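Local coordinates for protein mevalonate diphosphate decarboxylase (Legionella pneumophila, PDB 3LTO) that probably catalyses the ATP-dependent decarboxylation of mevalonate diphosphate to isopentenyl diphosphate, at residues H237-M242 with V280-G285; K217-A222 with Q233-E238; K200-Y205 with H243-T248. One frame throughout, in Å; residues are numbered along the deposited sequence.

Contact 1 (H237-M242 with V280-G285)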
ATOM      1  N   HIS A 237      17.337  -0.147  21.270  1.00 11.25           N
ATOM      2  CA  HIS A 237      18.227  -0.239  20.122  1.00 13.13           C
ATOM      3  C   HIS A 237      17.703   0.610  18.971  1.00 10.45           C
ATOM      4  O   HIS A 237      18.469   1.301  18.301  1.00 10.98           O
ATOM      5  CB  HIS A 237      18.363  -1.704  19.689  1.00 16.38           C
ATOM      6  CG  HIS A 237      19.070  -2.565  20.691  1.00 21.42           C
ATOM      7  ND1 HIS A 237      18.963  -3.939  20.701  1.00 23.78           N
ATOM      8  CD2 HIS A 237      19.899  -2.245  21.713  1.00 23.64           C
ATOM      9  CE1 HIS A 237      19.693  -4.428  21.689  1.00 25.54           C
ATOM     10  NE2 HIS A 237      20.272  -3.420  22.318  1.00 25.33           N
ATOM     11  N   GLU A 238      16.392   0.568  18.761  1.00  9.70           N
ATOM     12  CA  GLU A 238      15.761   1.327  17.691  1.00  8.25           C
ATOM     13  C   GLU A 238      15.968   2.851  17.777  1.00  9.97           C
ATOM     14  O   GLU A 238      16.445   3.460  16.816  1.00  8.50           O
ATOM     15  CB  GLU A 238      14.266   0.987  17.636  1.00  7.89           C
ATOM     16  CG  GLU A 238      13.435   1.852  16.688  1.00  7.61           C
ATOM     17  CD  GLU A 238      13.614   1.506  15.213  1.00  8.94           C
ATOM     18  OE1 GLU A 238      14.467   0.658  14.876  1.00  7.33           O
ATOM     19  OE2 GLU A 238      12.885   2.093  14.386  1.00  9.99           O
ATOM     20  N   PHE A 239      15.639   3.478  18.908  1.00  8.25           N
ATOM     21  CA  PHE A 239      15.808   4.929  18.980  1.00  8.10           C
ATOM     22  C   PHE A 239      17.272   5.364  19.021  1.00  8.23           C
ATOM     23  O   PHE A 239      17.627   6.425  18.509  1.00  8.89           O
ATOM     24  CB  PHE A 239      15.002   5.532  20.151  1.00  8.38           C
ATOM     25  CG  PHE A 239      15.685   5.470  21.496  1.00  7.68           C
ATOM     26  CD1 PHE A 239      16.599   6.445  21.883  1.00  7.83           C
ATOM     27  CD2 PHE A 239      15.365   4.462  22.398  1.00 10.03           C
ATOM     28  CE1 PHE A 239      17.184   6.422  23.150  1.00  7.45           C
ATOM     29  CE2 PHE A 239      15.943   4.424  23.667  1.00  8.69           C
ATOM     30  CZ  PHE A 239      16.856   5.409  24.044  1.00  9.55           C
ATOM     31  N   LEU A 240      18.132   4.541  19.604  1.00  7.80           N
ATOM     32  CA  LEU A 240      19.549   4.883  19.649  1.00 10.51           C
ATOM     33  C   LEU A 240      20.126   4.828  18.232  1.00 10.92           C
ATOM     34  O   LEU A 240      21.015   5.605  17.877  1.00 12.05           O
ATOM     35  CB  LEU A 240      20.306   3.941  20.590  1.00 10.46           C
ATOM     36  CG  LEU A 240      20.029   4.186  22.080  1.00 10.04           C
ATOM     37  CD1 LEU A 240      20.809   3.198  22.944  1.00  9.67           C
ATOM     38  CD2 LEU A 240      20.420   5.611  22.430  1.00  8.63           C
ATOM     39  N   ASP A 241      19.592   3.925  17.418  1.00 11.96           N
ATOM     40  CA  ASP A 241      20.020   3.779  16.029  1.00 10.66           C
ATOM     41  C   ASP A 241      19.781   5.112  15.339  1.00 10.99           C
ATOM     42  O   ASP A 241      20.694   5.725  14.783  1.00 10.96           O
ATOM     43  CB  ASP A 241      19.183   2.701  15.339  1.00 10.85           C
ATOM     44  CG  ASP A 241      19.616   2.441  13.902  1.00 10.94           C
ATOM     45  OD1 ASP A 241      20.419   3.218  13.347  1.00 15.03           O
ATOM     46  OD2 ASP A 241      19.142   1.450  13.322  1.00 10.20           O
HETATM   47  N   MSE A 242      18.533   5.563  15.397  1.00 12.05           N
HETATM   48  CA  MSE A 242      18.172   6.822  14.772  1.00 10.74           C
HETATM   49  C   MSE A 242      19.046   7.964  15.259  1.00  9.39           C
HETATM   50  O   MSE A 242      19.599   8.699  14.450  1.00  8.72           O
HETATM   51  CB  MSE A 242      16.701   7.163  15.034  1.00 13.95           C
HETATM   52  CG  MSE A 242      16.283   8.515  14.473  1.00 14.94           C
HETATM   53 SE   MSE A 242      14.375   8.825  14.478  1.00 27.39          SE
HETATM   54  CE  MSE A 242      14.143   9.327  16.299  1.00 15.21           C
ATOM     55  N   VAL A 280      11.323   2.450  26.632  1.00  9.23           N
ATOM     56  CA  VAL A 280      11.829   3.790  26.381  1.00  8.99           C
ATOM     57  C   VAL A 280      12.079   4.098  24.912  1.00  9.12           C
ATOM     58  O   VAL A 280      12.565   3.250  24.166  1.00  8.87           O
ATOM     59  CB  VAL A 280      13.156   4.008  27.161  1.00  8.90           C
ATOM     60  CG1 VAL A 280      13.638   5.446  27.006  1.00  5.25           C
ATOM     61  CG2 VAL A 280      12.949   3.657  28.630  1.00  8.23           C
ATOM     62  N   THR A 281      11.734   5.318  24.507  1.00  9.92           N
ATOM     63  CA  THR A 281      11.947   5.764  23.137  1.00 11.96           C
ATOM     64  C   THR A 281      12.176   7.254  23.116  1.00 11.74           C
ATOM     65  O   THR A 281      11.871   7.957  24.080  1.00  9.93           O
ATOM     66  CB  THR A 281      10.741   5.545  22.220  1.00 13.33           C
ATOM     67  OG1 THR A 281       9.912   4.504  22.736  1.00 22.40           O
ATOM     68  CG2 THR A 281      11.213   5.170  20.853  1.00 10.90           C
HETATM   69  N   MSE A 282      12.690   7.709  21.979  1.00 10.85           N
HETATM   70  CA  MSE A 282      12.967   9.105  21.717  1.00 12.43           C
HETATM   71  C   MSE A 282      12.709   9.380  20.241  1.00 12.52           C
HETATM   72  O   MSE A 282      12.942   8.520  19.395  1.00 10.66           O
HETATM   73  CB  MSE A 282      14.427   9.438  21.984  1.00 14.11           C
HETATM   74  CG  MSE A 282      14.915   9.243  23.397  1.00 17.11           C
HETATM   75 SE   MSE A 282      16.703   9.987  23.553  1.00 25.06          SE
HETATM   76  CE  MSE A 282      16.227  11.845  23.860  1.00 21.17           C
ATOM     77  N   ASP A 283      12.230  10.582  19.939  1.00 13.14           N
ATOM     78  CA  ASP A 283      12.008  10.986  18.554  1.00 13.73           C
ATOM     79  C   ASP A 283      13.138  11.945  18.202  1.00 11.71           C
ATOM     80  O   ASP A 283      14.124  12.027  18.931  1.00  9.39           O
ATOM     81  CB  ASP A 283      10.659  11.685  18.406  1.00 17.75           C
ATOM     82  CG  ASP A 283       9.500  10.731  18.568  1.00 23.22           C
ATOM     83  OD1 ASP A 283       9.582   9.605  18.016  1.00 23.89           O
ATOM     84  OD2 ASP A 283       8.508  11.107  19.234  1.00 27.25           O
ATOM     85  N   ALA A 284      13.011  12.660  17.093  1.00 12.11           N
ATOM     86  CA  ALA A 284      14.042  13.618  16.714  1.00 12.16           C
ATOM     87  C   ALA A 284      13.840  14.818  17.627  1.00 11.98           C
ATOM     88  O   ALA A 284      13.384  15.877  17.188  1.00 11.65           O
ATOM     89  CB  ALA A 284      13.888  14.028  15.236  1.00  8.86           C
ATOM     90  N   GLY A 285      14.163  14.631  18.906  1.00 11.92           N
ATOM     91  CA  GLY A 285      13.997  15.692  19.879  1.00 10.87           C
ATOM     92  C   GLY A 285      14.699  15.329  21.172  1.00 10.01           C
ATOM     93  O   GLY A 285      15.173  14.207  21.301  1.00 10.05           O
TER

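Contact 2 (K217-A222 with Q233-E238)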
ATOM      1  N   LYS A 217      10.308  -7.152  13.235  1.00 15.23           N
ATOM      2  CA  LYS A 217      10.025  -8.579  13.305  1.00 16.88           C
ATOM      3  C   LYS A 217      10.275  -9.066  14.725  1.00 15.39           C
ATOM      4  O   LYS A 217       9.489  -9.839  15.267  1.00 15.64           O
ATOM      5  CB  LYS A 217      10.914  -9.363  12.332  1.00 20.12           C
ATOM      6  CG  LYS A 217      10.853 -10.875  12.550  1.00 26.23           C
ATOM      7  CD  LYS A 217      11.926 -11.621  11.759  1.00 29.35           C
ATOM      8  CE  LYS A 217      11.502 -11.870  10.324  1.00 33.26           C
ATOM      9  NZ  LYS A 217      10.372 -12.844  10.233  1.00 34.38           N
ATOM     10  N   LEU A 218      11.368  -8.607  15.332  1.00 15.25           N
ATOM     11  CA  LEU A 218      11.694  -9.015  16.698  1.00 15.71           C
ATOM     12  C   LEU A 218      10.682  -8.454  17.695  1.00 13.61           C
ATOM     13  O   LEU A 218      10.205  -9.162  18.585  1.00 13.25           O
ATOM     14  CB  LEU A 218      13.107  -8.548  17.071  1.00 16.13           C
ATOM     15  CG  LEU A 218      14.267  -9.212  16.319  1.00 18.65           C
ATOM     16  CD1 LEU A 218      15.580  -8.548  16.700  1.00 17.97           C
ATOM     17  CD2 LEU A 218      14.305 -10.693  16.652  1.00 19.11           C
ATOM     18  N   LEU A 219      10.354  -7.178  17.535  1.00 13.21           N
ATOM     19  CA  LEU A 219       9.402  -6.517  18.418  1.00 12.54           C
ATOM     20  C   LEU A 219       8.032  -7.206  18.379  1.00 13.43           C
ATOM     21  O   LEU A 219       7.451  -7.516  19.425  1.00 12.68           O
ATOM     22  CB  LEU A 219       9.261  -5.051  18.018  1.00 10.30           C
ATOM     23  CG  LEU A 219       8.388  -4.190  18.927  1.00 10.79           C
ATOM     24  CD1 LEU A 219       8.894  -4.279  20.375  1.00  9.01           C
ATOM     25  CD2 LEU A 219       8.408  -2.747  18.427  1.00  8.67           C
ATOM     26  N   LEU A 220       7.516  -7.440  17.176  1.00 13.07           N
ATOM     27  CA  LEU A 220       6.222  -8.097  17.030  1.00 15.00           C
ATOM     28  C   LEU A 220       6.242  -9.453  17.732  1.00 15.67           C
ATOM     29  O   LEU A 220       5.276  -9.823  18.399  1.00 14.81           O
ATOM     30  CB  LEU A 220       5.875  -8.262  15.548  1.00 14.77           C
ATOM     31  CG  LEU A 220       4.792  -7.364  14.933  1.00 15.95           C
ATOM     32  CD1 LEU A 220       4.656  -6.080  15.704  1.00 12.92           C
ATOM     33  CD2 LEU A 220       5.129  -7.089  13.471  1.00 13.39           C
ATOM     34  N   ASN A 221       7.345 -10.184  17.591  1.00 16.67           N
ATOM     35  CA  ASN A 221       7.478 -11.482  18.247  1.00 17.96           C
ATOM     36  C   ASN A 221       7.522 -11.286  19.758  1.00 17.95           C
ATOM     37  O   ASN A 221       7.053 -12.134  20.513  1.00 17.92           O
ATOM     38  CB  ASN A 221       8.755 -12.211  17.800  1.00 22.56           C
ATOM     39  CG  ASN A 221       8.643 -12.790  16.397  1.00 27.82           C
ATOM     40  OD1 ASN A 221       7.624 -13.392  16.039  1.00 30.20           O
ATOM     41  ND2 ASN A 221       9.695 -12.626  15.603  1.00 28.70           N
ATOM     42  N   ALA A 222       8.094 -10.168  20.195  1.00 18.05           N
ATOM     43  CA  ALA A 222       8.185  -9.870  21.625  1.00 18.07           C
ATOM     44  C   ALA A 222       6.773  -9.659  22.160  1.00 17.43           C
ATOM     45  O   ALA A 222       6.417 -10.180  23.216  1.00 15.91           O
ATOM     46  CB  ALA A 222       9.034  -8.621  21.861  1.00 15.92           C
ATOM     47  N   GLN A 233      14.392  -3.650  25.243  1.00  8.94           N
ATOM     48  CA  GLN A 233      15.685  -3.716  24.566  1.00  9.72           C
ATOM     49  C   GLN A 233      15.617  -3.348  23.086  1.00  9.12           C
ATOM     50  O   GLN A 233      16.427  -2.563  22.592  1.00  8.86           O
ATOM     51  CB  GLN A 233      16.279  -5.117  24.736  1.00 13.20           C
ATOM     52  CG  GLN A 233      16.341  -5.557  26.193  1.00 15.30           C
ATOM     53  CD  GLN A 233      16.855  -6.973  26.371  1.00 15.50           C
ATOM     54  OE1 GLN A 233      16.434  -7.891  25.669  1.00 13.14           O
ATOM     55  NE2 GLN A 233      17.758  -7.159  27.329  1.00 17.39           N
ATOM     56  N   ILE A 234      14.653  -3.915  22.376  1.00  9.65           N
ATOM     57  CA  ILE A 234      14.494  -3.619  20.962  1.00  7.28           C
ATOM     58  C   ILE A 234      14.210  -2.130  20.753  1.00  7.44           C
ATOM     59  O   ILE A 234      14.859  -1.479  19.936  1.00  7.71           O
ATOM     60  CB  ILE A 234      13.341  -4.442  20.350  1.00  7.16           C
ATOM     61  CG1 ILE A 234      13.621  -5.939  20.521  1.00  7.22           C
ATOM     62  CG2 ILE A 234      13.189  -4.109  18.872  1.00  6.78           C
ATOM     63  CD1 ILE A 234      12.433  -6.812  20.186  1.00  8.11           C
ATOM     64  N   CYS A 235      13.243  -1.587  21.485  1.00  8.41           N
ATOM     65  CA  CYS A 235      12.921  -0.173  21.329  1.00 10.11           C
ATOM     66  C   CYS A 235      14.119   0.695  21.674  1.00  9.77           C
ATOM     67  O   CYS A 235      14.310   1.767  21.094  1.00 10.49           O
ATOM     68  CB  CYS A 235      11.717   0.206  22.198  1.00 10.82           C
ATOM     69  SG  CYS A 235      10.145  -0.503  21.623  1.00 11.63           S
ATOM     70  N   TRP A 236      14.923   0.222  22.623  1.00  8.34           N
ATOM     71  CA  TRP A 236      16.118   0.935  23.055  1.00  9.50           C
ATOM     72  C   TRP A 236      17.078   1.010  21.868  1.00 11.22           C
ATOM     73  O   TRP A 236      17.561   2.084  21.497  1.00  8.46           O
ATOM     74  CB  TRP A 236      16.758   0.175  24.222  1.00 10.39           C
ATOM     75  CG  TRP A 236      17.917   0.850  24.914  1.00  9.07           C
ATOM     76  CD1 TRP A 236      19.247   0.672  24.655  1.00  9.63           C
ATOM     77  CD2 TRP A 236      17.844   1.745  26.035  1.00  8.24           C
ATOM     78  NE1 TRP A 236      20.006   1.391  25.547  1.00  9.80           N
ATOM     79  CE2 TRP A 236      19.169   2.059  26.404  1.00  7.82           C
ATOM     80  CE3 TRP A 236      16.785   2.310  26.760  1.00  7.45           C
ATOM     81  CZ2 TRP A 236      19.468   2.914  27.472  1.00  7.74           C
ATOM     82  CZ3 TRP A 236      17.079   3.160  27.823  1.00  7.67           C
ATOM     83  CH2 TRP A 236      18.414   3.453  28.169  1.00  8.11           C
ATOM     84  N   HIS A 237      17.337  -0.147  21.270  1.00 11.25           N
ATOM     85  CA  HIS A 237      18.227  -0.239  20.122  1.00 13.13           C
ATOM     86  C   HIS A 237      17.703   0.610  18.971  1.00 10.45           C
ATOM     87  O   HIS A 237      18.469   1.301  18.301  1.00 10.98           O
ATOM     88  CB  HIS A 237      18.363  -1.704  19.689  1.00 16.38           C
ATOM     89  CG  HIS A 237      19.070  -2.565  20.691  1.00 21.42           C
ATOM     90  ND1 HIS A 237      18.963  -3.939  20.701  1.00 23.78           N
ATOM     91  CD2 HIS A 237      19.899  -2.245  21.713  1.00 23.64           C
ATOM     92  CE1 HIS A 237      19.693  -4.428  21.689  1.00 25.54           C
ATOM     93  NE2 HIS A 237      20.272  -3.420  22.318  1.00 25.33           N
ATOM     94  N   GLU A 238      16.392   0.568  18.761  1.00  9.70           N
ATOM     95  CA  GLU A 238      15.761   1.327  17.691  1.00  8.25           C
ATOM     96  C   GLU A 238      15.968   2.851  17.777  1.00  9.97           C
ATOM     97  O   GLU A 238      16.445   3.460  16.816  1.00  8.50           O
ATOM     98  CB  GLU A 238      14.266   0.987  17.636  1.00  7.89           C
ATOM     99  CG  GLU A 238      13.435   1.852  16.688  1.00  7.61           C
ATOM    100  CD  GLU A 238      13.614   1.506  15.213  1.00  8.94           C
ATOM    101  OE1 GLU A 238      14.467   0.658  14.876  1.00  7.33           O
ATOM    102  OE2 GLU A 238      12.885   2.093  14.386  1.00  9.99           O
TER

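Contact 3 (K200-Y205 with H243-T248)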
ATOM      1  N   LYS A 200      20.644  11.809   5.829  1.00 21.44           N
ATOM      2  CA  LYS A 200      20.970  11.147   4.569  1.00 23.23           C
ATOM      3  C   LYS A 200      22.483  11.001   4.397  1.00 22.38           C
ATOM      4  O   LYS A 200      22.951  10.101   3.697  1.00 22.62           O
ATOM      5  CB  LYS A 200      20.395  11.928   3.377  1.00 25.87           C
ATOM      6  CG  LYS A 200      18.963  11.563   3.006  1.00 30.29           C
ATOM      7  CD  LYS A 200      17.942  12.580   3.499  1.00 33.44           C
ATOM      8  CE  LYS A 200      16.529  12.211   3.026  1.00 37.14           C
ATOM      9  NZ  LYS A 200      15.459  13.167   3.470  1.00 36.96           N
ATOM     10  N   THR A 201      23.239  11.881   5.051  1.00 20.99           N
ATOM     11  CA  THR A 201      24.693  11.858   4.968  1.00 20.21           C
ATOM     12  C   THR A 201      25.365  10.857   5.912  1.00 19.20           C
ATOM     13  O   THR A 201      26.568  10.606   5.813  1.00 17.93           O
ATOM     14  CB  THR A 201      25.277  13.257   5.229  1.00 21.99           C
ATOM     15  OG1 THR A 201      24.831  14.151   4.202  1.00 25.95           O
ATOM     16  CG2 THR A 201      26.796  13.215   5.202  1.00 25.48           C
ATOM     17  N   SER A 202      24.604  10.288   6.836  1.00 16.68           N
ATOM     18  CA  SER A 202      25.188   9.310   7.738  1.00 16.13           C
ATOM     19  C   SER A 202      25.516   8.050   6.950  1.00 16.54           C
ATOM     20  O   SER A 202      24.775   7.666   6.042  1.00 18.62           O
ATOM     21  CB  SER A 202      24.218   8.956   8.857  1.00 15.54           C
ATOM     22  OG  SER A 202      24.734   7.875   9.611  1.00 14.80           O
ATOM     23  N   PRO A 203      26.629   7.385   7.288  1.00 15.68           N
ATOM     24  CA  PRO A 203      27.030   6.161   6.589  1.00 15.14           C
ATOM     25  C   PRO A 203      26.090   5.009   6.898  1.00 13.00           C
ATOM     26  O   PRO A 203      26.062   4.013   6.186  1.00 12.56           O
ATOM     27  CB  PRO A 203      28.435   5.887   7.131  1.00 15.34           C
ATOM     28  CG  PRO A 203      28.899   7.209   7.612  1.00 16.91           C
ATOM     29  CD  PRO A 203      27.670   7.802   8.237  1.00 16.33           C
ATOM     30  N   PHE A 204      25.322   5.148   7.971  1.00 14.23           N
ATOM     31  CA  PHE A 204      24.399   4.099   8.386  1.00 12.81           C
ATOM     32  C   PHE A 204      22.979   4.316   7.876  1.00 11.84           C
ATOM     33  O   PHE A 204      22.107   3.470   8.074  1.00 10.42           O
ATOM     34  CB  PHE A 204      24.382   4.000   9.913  1.00 13.00           C
ATOM     35  CG  PHE A 204      25.753   3.888  10.532  1.00 15.62           C
ATOM     36  CD1 PHE A 204      26.645   2.906  10.113  1.00 15.69           C
ATOM     37  CD2 PHE A 204      26.148   4.761  11.543  1.00 15.54           C
ATOM     38  CE1 PHE A 204      27.916   2.797  10.696  1.00 17.88           C
ATOM     39  CE2 PHE A 204      27.415   4.657  12.129  1.00 16.39           C
ATOM     40  CZ  PHE A 204      28.299   3.673  11.704  1.00 14.27           C
ATOM     41  N   TYR A 205      22.749   5.446   7.220  1.00 13.37           N
ATOM     42  CA  TYR A 205      21.423   5.761   6.703  1.00 16.40           C
ATOM     43  C   TYR A 205      20.960   4.755   5.653  1.00 17.89           C
ATOM     44  O   TYR A 205      19.842   4.250   5.707  1.00 16.77           O
ATOM     45  CB  TYR A 205      21.420   7.172   6.119  1.00 17.47           C
ATOM     46  CG  TYR A 205      20.144   7.548   5.405  1.00 19.11           C
ATOM     47  CD1 TYR A 205      19.966   7.250   4.056  1.00 19.67           C
ATOM     48  CD2 TYR A 205      19.111   8.199   6.080  1.00 19.13           C
ATOM     49  CE1 TYR A 205      18.798   7.592   3.395  1.00 22.54           C
ATOM     50  CE2 TYR A 205      17.935   8.544   5.427  1.00 21.70           C
ATOM     51  CZ  TYR A 205      17.785   8.239   4.084  1.00 21.46           C
ATOM     52  OH  TYR A 205      16.628   8.577   3.422  1.00 25.76           O
ATOM     53  N   HIS A 243      19.179   8.118  16.574  1.00  7.36           N
ATOM     54  CA  HIS A 243      19.991   9.208  17.092  1.00  8.37           C
ATOM     55  C   HIS A 243      21.449   9.124  16.677  1.00  8.22           C
ATOM     56  O   HIS A 243      22.090  10.146  16.516  1.00  9.64           O
ATOM     57  CB  HIS A 243      19.837   9.317  18.617  1.00  8.00           C
ATOM     58  CG  HIS A 243      18.562   9.992  19.024  1.00  8.21           C
ATOM     59  ND1 HIS A 243      18.507  11.317  19.396  1.00 10.67           N
ATOM     60  CD2 HIS A 243      17.281   9.553  19.013  1.00  9.20           C
ATOM     61  CE1 HIS A 243      17.250  11.667  19.595  1.00 10.04           C
ATOM     62  NE2 HIS A 243      16.485  10.614  19.367  1.00 10.26           N
ATOM     63  N   GLN A 244      21.968   7.919  16.483  1.00  8.86           N
ATOM     64  CA  GLN A 244      23.349   7.792  16.037  1.00 10.33           C
ATOM     65  C   GLN A 244      23.448   8.405  14.639  1.00 11.55           C
ATOM     66  O   GLN A 244      24.492   8.931  14.254  1.00 12.85           O
ATOM     67  CB  GLN A 244      23.788   6.324  15.989  1.00  9.27           C
ATOM     68  CG  GLN A 244      25.139   6.132  15.309  1.00  9.46           C
ATOM     69  CD  GLN A 244      25.732   4.747  15.520  1.00  9.14           C
ATOM     70  OE1 GLN A 244      26.781   4.602  16.159  1.00  9.61           O
ATOM     71  NE2 GLN A 244      25.066   3.722  14.986  1.00  8.53           N
ATOM     72  N   LEU A 245      22.355   8.334  13.883  1.00 11.92           N
ATOM     73  CA  LEU A 245      22.320   8.898  12.534  1.00 11.66           C
ATOM     74  C   LEU A 245      22.581  10.400  12.583  1.00 10.17           C
ATOM     75  O   LEU A 245      23.329  10.933  11.773  1.00  8.83           O
ATOM     76  CB  LEU A 245      20.960   8.636  11.883  1.00 10.63           C
ATOM     77  CG  LEU A 245      20.803   7.560  10.801  1.00 13.00           C
ATOM     78  CD1 LEU A 245      21.583   6.305  11.134  1.00 11.05           C
ATOM     79  CD2 LEU A 245      19.312   7.259  10.649  1.00 10.91           C
ATOM     80  N   PHE A 246      21.965  11.078  13.544  1.00 10.68           N
ATOM     81  CA  PHE A 246      22.152  12.518  13.667  1.00 11.23           C
ATOM     82  C   PHE A 246      23.622  12.886  13.918  1.00 11.14           C
ATOM     83  O   PHE A 246      24.160  13.797  13.289  1.00 12.31           O
ATOM     84  CB  PHE A 246      21.291  13.091  14.808  1.00  8.36           C
ATOM     85  CG  PHE A 246      19.839  12.669  14.771  1.00  7.93           C
ATOM     86  CD1 PHE A 246      19.129  12.646  13.582  1.00  8.02           C
ATOM     87  CD2 PHE A 246      19.172  12.330  15.952  1.00  7.79           C
ATOM     88  CE1 PHE A 246      17.772  12.291  13.559  1.00 10.35           C
ATOM     89  CE2 PHE A 246      17.822  11.976  15.944  1.00  6.35           C
ATOM     90  CZ  PHE A 246      17.116  11.956  14.739  1.00  8.40           C
ATOM     91  N   LYS A 247      24.279  12.174  14.825  1.00 11.97           N
ATOM     92  CA  LYS A 247      25.668  12.500  15.141  1.00 11.89           C
ATOM     93  C   LYS A 247      26.730  11.927  14.210  1.00 12.58           C
ATOM     94  O   LYS A 247      27.922  12.181  14.401  1.00 14.26           O
ATOM     95  CB  LYS A 247      25.992  12.106  16.587  1.00 10.29           C
ATOM     96  CG  LYS A 247      26.098  10.617  16.841  1.00  9.22           C
ATOM     97  CD  LYS A 247      26.498  10.337  18.287  1.00  6.82           C
ATOM     98  CE  LYS A 247      26.790   8.862  18.519  1.00  5.49           C
ATOM     99  NZ  LYS A 247      27.001   8.567  19.958  1.00  5.52           N
ATOM    100  N   THR A 248      26.323  11.156  13.207  1.00 12.87           N
ATOM    101  CA  THR A 248      27.302  10.610  12.267  1.00 12.54           C
ATOM    102  C   THR A 248      27.093  11.150  10.851  1.00 14.27           C
ATOM    103  O   THR A 248      27.641  10.613   9.894  1.00 15.11           O
ATOM    104  CB  THR A 248      27.272   9.066  12.220  1.00  9.85           C
ATOM    105  OG1 THR A 248      25.953   8.625  11.905  1.00 10.14           O
ATOM    106  CG2 THR A 248      27.686   8.474  13.559  1.00 11.64           C
TER

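Contact 1 (H237-M242 with V280-G285)
Phe-239 reaches from its helix onto the backbone of Val-280, Thr-281 and Met-282, and the path of its side chain accounts for most of this contact. At the root, CB packs on the methyl CG2 of Thr-281, 3.9 Å away. The first torsion sets CG between the backbone N and the carbonyl carbon (chi1 83°), beside the N of Met-282. From there the two sides of the ring diverge. CD2 lies 3.5 Å from the carbonyl O of Val-280, and CE2, next along that side, reaches CG1 of Val-280 at 4.2 Å. On the other side CD1 meets CG of Met-282 at 3.6 Å, while CE1 touches the selenium of this residue, which is present as selenomethionine. The pair is a Met-aromatic contact of oblique geometry: SE stands 4.6 Å from the centroid of the Phe-239 ring, 57° off its normal. Thr-281 C lies over one face toward the rim, and CG of Leu-240, from the same helix, over the opposite one. Helix 228-247 is in this way laid against strand 279-281, within this chain an outermost strand of the four-stranded antiparallel sheet in the C-terminal domain, with no hydrogen bond between the two segments. One turn further on, Met-242, also selenomethionine, meets the backbone further along, at Met-282 and Asp-283. Its CG is anti to the backbone N (chi1 177°), and a bend at the last torsion completes the route of CE, which comes 3.4 Å from O of Met-282. That same oxygen accepts a hydrogen bond from NZ of Lys-15, which also forms a salt bridge with Asp-283.

Contact 2 (K217-A222 with Q233-E238)
An antiparallel helical hairpin brings Ile-234 of helix 228-247 against Leu-218, Leu-219 and Ala-222 of helix 208-224, and illustrates how one branched side chain can carry most of the contacts between two helical segments. The local axes approach to 10.0 Å, with 156° between their N-to-C directions. Ile-234 points its CB at the partner helix, and its longer branch does most of the work: CG1 is anti to the carbonyl carbon (chi1 -59°), and the terminal CD1 presses onto the backbone itself, 3.4 Å from N of Leu-219. The same methyl is bordered by CB of Leu-218 at 3.6 Å and, one turn along, by CB of Ala-222 at 4.2 Å. The short branch turns another way, with CG2 of Ile-234 resting 4.1 Å from CB of Leu-219. Beyond it, CD1 of Leu-219 meets the sulfur SG of Cys-235 at 4.2 Å, adding a second apolar pair. Leu-219 and Cys-235 both go on to touch Leu-13 in a loop, which covers this side of the hairpin, whereas Leu-218 lies at the exposed margin. Ala-222 also packs on Ser-230 and Ile-231 near the start of the second helix. Two neighbouring helices running nearly antiparallel, joined by a short connection and with apolar side chains packed between them, are typical of an alpha-alpha hairpin.

Contact 3 (K200-Y205 with H243-T248)
The Phe-204 ring and the side-chain amide of Gln-244 pass each other obliquely, their planes 33° apart, with NE2 of Gln-244 3.8 Å from CD2 of Phe-204 and the amide carbon equally near CE2. OG1 of Thr-248 also approaches the ring obliquely, beside CD2. The other flat groups face their own segments: CA of Lys-200 lies over one face of the Tyr-205 ring toward the rim, and CE2 of Phe-246 stands over the centre of the His-243 ring, whose ND1 in turn sits in plane at the edge of Phe-246. The loop leading to Phe-204 forms an ST turn that is tied to the C-terminal part of helix 228-247 by a relay of hydrogen bonds. The N-H of Phe-204 donates almost straight to OG of Ser-202, at 3.2 Å, closing the turn. Ser-202 OG then donates to OG1 of Thr-248 over 2.7 Å, and Thr-248 OG1 donates in turn to the carbonyl O of Gln-244, 2.8 Å away. Each of the two hydroxyls thus acts as donor and acceptor at once, which should restrict the rotation of both. Thr-248 holds OG1 between its backbone N and carbonyl carbon (chi1 56°), where it can reach the carbonyl four residues back; it sits tilted 34° from the plane of the Gln-244 carbonyl. The apolar side of the contact belongs to Leu-245, whose CD1 packs 3.8 Å from CB of Phe-204, while its side chain also touches Arg-208 and Arg-211 of helix 208-224. On the far side of the relay, the carbonyl O of Thr-248 receives a CA-H...O contact from Ser-202 and lies 3.3 Å from CD of Pro-203.

In the fold
All three contacts belong to the C-terminal domain and share helix 228-247, used at successive levels along its length. From the N terminus, the loop 200-205 comes first and is met by 243-248 to close contact 3. Helix 208-224 follows, and its segment 217-222 meets 233-238 after only ten intervening residues, so contact 2 is nested inside the loop closed by contact 3. Contact 1 opens at 237-242, on residues where contact 2 ends, and closes at 280-285, crossing contact 3. The long helix thereby joins its hairpin partner, the edge of the four-stranded sheet, and the loop following helix 192-198. Contacts 1 and 3 also touch directly, through His-243 and Met-282.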